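C24 protein (Bizionia argentinensis JUB59, PDB 6OV6) probably forms the receptor-binding tip of a long tail fibre of a temperate bacteriophage and binds manganese. Local coordinates at residues K39-I42 and K43-V47. Residues are numbered along the deposited sequence; the frame is centred on the assembly and turned at random.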
ATOM      1  N   LYS A  39      20.244   2.814  36.276  1.00 25.17           N
ATOM      2  CA  LYS A  39      19.792   1.449  36.603  1.00 26.71           C
ATOM      3  C   LYS A  39      19.937   0.488  35.435  1.00 29.86           C
ATOM      4  O   LYS A  39      19.094  -0.380  35.206  1.00 28.39           O
ATOM      5  CB  LYS A  39      18.370   1.425  37.237  1.00 29.21           C
ATOM      6  CG  LYS A  39      18.319   2.151  38.574  1.00 40.10           C
ATOM      7  CD  LYS A  39      16.879   2.374  39.038  1.00 52.03           C
ATOM      8  CE  LYS A  39      16.839   3.378  40.165  1.00 71.03           C
ATOM      9  NZ  LYS A  39      15.440   3.736  40.519  1.00 83.96           N
ATOM     10  N   ALA A  40      21.078   0.587  34.764  1.00 28.61           N
ATOM     11  CA  ALA A  40      21.360  -0.297  33.657  1.00 26.80           C
ATOM     12  C   ALA A  40      22.173  -1.458  34.159  1.00 28.09           C
ATOM     13  O   ALA A  40      23.009  -1.312  35.068  1.00 25.73           O
ATOM     14  CB  ALA A  40      22.153   0.437  32.600  1.00 27.51           C
ATOM     15  N   ILE A  41      21.943  -2.604  33.541  1.00 24.76           N
ATOM     16  CA  ILE A  41      22.776  -3.780  33.676  1.00 25.29           C
ATOM     17  C   ILE A  41      23.797  -3.570  32.550  1.00 28.92           C
ATOM     18  O   ILE A  41      23.428  -3.571  31.369  1.00 28.82           O
ATOM     19  CB  ILE A  41      22.001  -5.112  33.511  1.00 28.44           C
ATOM     20  CG1 ILE A  41      21.015  -5.320  34.689  1.00 29.60           C
ATOM     21  CG2 ILE A  41      23.036  -6.272  33.382  1.00 29.03           C
ATOM     22  CD1 ILE A  41      20.016  -6.468  34.517  1.00 35.30           C
ATOM     23  N   ILE A  42      25.060  -3.340  32.921  1.00 25.42           N
ATOM     24  CA  ILE A  42      26.121  -3.073  31.963  1.00 25.67           C
ATOM     25  C   ILE A  42      26.629  -4.395  31.378  1.00 30.68           C
ATOM     26  O   ILE A  42      26.822  -4.503  30.163  1.00 27.70           O
ATOM     27  CB  ILE A  42      27.287  -2.266  32.643  1.00 27.57           C
ATOM     28  CG1 ILE A  42      26.812  -0.916  33.264  1.00 27.61           C
ATOM     29  CG2 ILE A  42      28.510  -2.100  31.693  1.00 27.80           C
ATOM     30  CD1 ILE A  42      26.295   0.183  32.306  1.00 32.54           C
ATOM     31  N   LYS A  43      26.866  -5.380  32.257  1.00 29.22           N
ATOM     32  CA  LYS A  43      27.400  -6.676  31.893  1.00 29.22           C
ATOM     33  C   LYS A  43      26.885  -7.742  32.870  1.00 34.84           C
ATOM     34  O   LYS A  43      26.667  -7.444  34.039  1.00 33.58           O
ATOM     35  CB  LYS A  43      28.939  -6.579  31.950  1.00 30.58           C
ATOM     36  CG  LYS A  43      29.684  -7.760  31.334  1.00 36.83           C
ATOM     37  CD  LYS A  43      31.190  -7.598  31.539  1.00 45.34           C
ATOM     38  CE  LYS A  43      31.943  -8.855  31.146  1.00 53.63           C
ATOM     39  NZ  LYS A  43      31.847  -9.135  29.681  1.00 63.34           N
ATOM     40  N   GLY A  44      26.710  -8.971  32.378  1.00 32.60           N
ATOM     41  CA  GLY A  44      26.298 -10.119  33.181  1.00 31.58           C
ATOM     42  C   GLY A  44      24.903 -10.002  33.743  1.00 34.77           C
ATOM     43  O   GLY A  44      23.999  -9.509  33.058  1.00 33.79           O
ATOM     44  N   CYS A  45      24.720 -10.427  35.016  1.00 30.78           N
ATOM     45  CA  CYS A  45      23.411 -10.433  35.694  1.00 31.77           C
ATOM     46  C   CYS A  45      22.369 -11.202  34.885  1.00 39.58           C
ATOM     47  O   CYS A  45      21.238 -10.744  34.714  1.00 38.56           O
ATOM     48  CB  CYS A  45      22.941  -9.022  36.057  1.00 31.94           C
ATOM     49  SG  CYS A  45      24.240  -7.987  36.764  1.00 35.36           S
ATOM     50  N   VAL A  46      22.782 -12.383  34.399  1.00 40.65           N
ATOM     51  CA  VAL A  46      21.993 -13.304  33.566  1.00 42.41           C
ATOM     52  C   VAL A  46      21.230 -14.308  34.447  1.00 47.57           C
ATOM     53  O   VAL A  46      21.816 -14.907  35.354  1.00 44.85           O
ATOM     54  CB  VAL A  46      22.884 -13.983  32.474  1.00 47.61           C
ATOM     55  CG1 VAL A  46      22.078 -14.942  31.596  1.00 47.81           C
ATOM     56  CG2 VAL A  46      23.582 -12.933  31.602  1.00 47.43           C
ATOM     57  N   VAL A  47      19.915 -14.449  34.186  1.00 48.05           N
ATOM     58  CA  VAL A  47      19.011 -15.348  34.912  1.00 50.11           C
ATOM     59  C   VAL A  47      19.245 -16.808  34.516  1.00 57.33           C
ATOM     60  O   VAL A  47      19.283 -17.134  33.325  1.00 56.86           O
ATOM     61  CB  VAL A  47      17.506 -14.914  34.854  1.00 55.27           C
ATOM     62  CG1 VAL A  47      17.021 -14.688  33.416  1.00 56.09           C
ATOM     63  CG2 VAL A  47      16.590 -15.899  35.591  1.00 54.99           C
TER
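Ile41 sets its CG2 methyl anti to the backbone N with CG1 beside that nitrogen (chi1 -68°), which brings CG2 to Cys45, so that two side chains four residues apart meet across a bend; Cys45 in turn holds SG beside its own N (chi1 -44°), where the sulfur also approaches the methyl. The CG2 branch of Ile41 does most of the touching: it lies alongside Cys45, with CG2 3.8 Å from Cys45 CB and 4.0 Å from Cys45 SG. The longer branch flanks the same methylene more loosely, Ile41 CD1 standing 4.2 Å from Cys45 CB. The same CG2 methyl also meets the Gly44 carbonyl, Gly44 O lying 3.4 Å from Ile41 CG2; this oxygen accepts a hydrogen bond from Lys116 NZ, so the methyl rests beside a polar atom that already has a partner. Trp111 touches both Ile41 and Cys45, and Val57 of strand 51-59 also packs on the cysteine. The bend begins at a classic beta bulge, in which Ile42 and Lys43 both face Val56 and share its backbone bonding, and the chain turns its corner at Lys43. Beyond it, Gly44 and Cys45 both have positive phi, and the latter's CB points toward Ile41. A second bulge, of the G1 type, pairs Lys39 and Ala40 with Tyr58, so both ends of strand 40-42 take part in a bulge against 51-59; on its other edge it pairs in parallel with 115-116. Ile42 meets Val56, Tyr58 and Ala36 within the chain and Leu35 of the second subunit. The CB of Lys43 heads away from residues 39-42 overall, though it still touches Ile42; NZ makes a salt bridge with Glu34 and a hydrogen bond to Tyr58 OH, both of the second subunit.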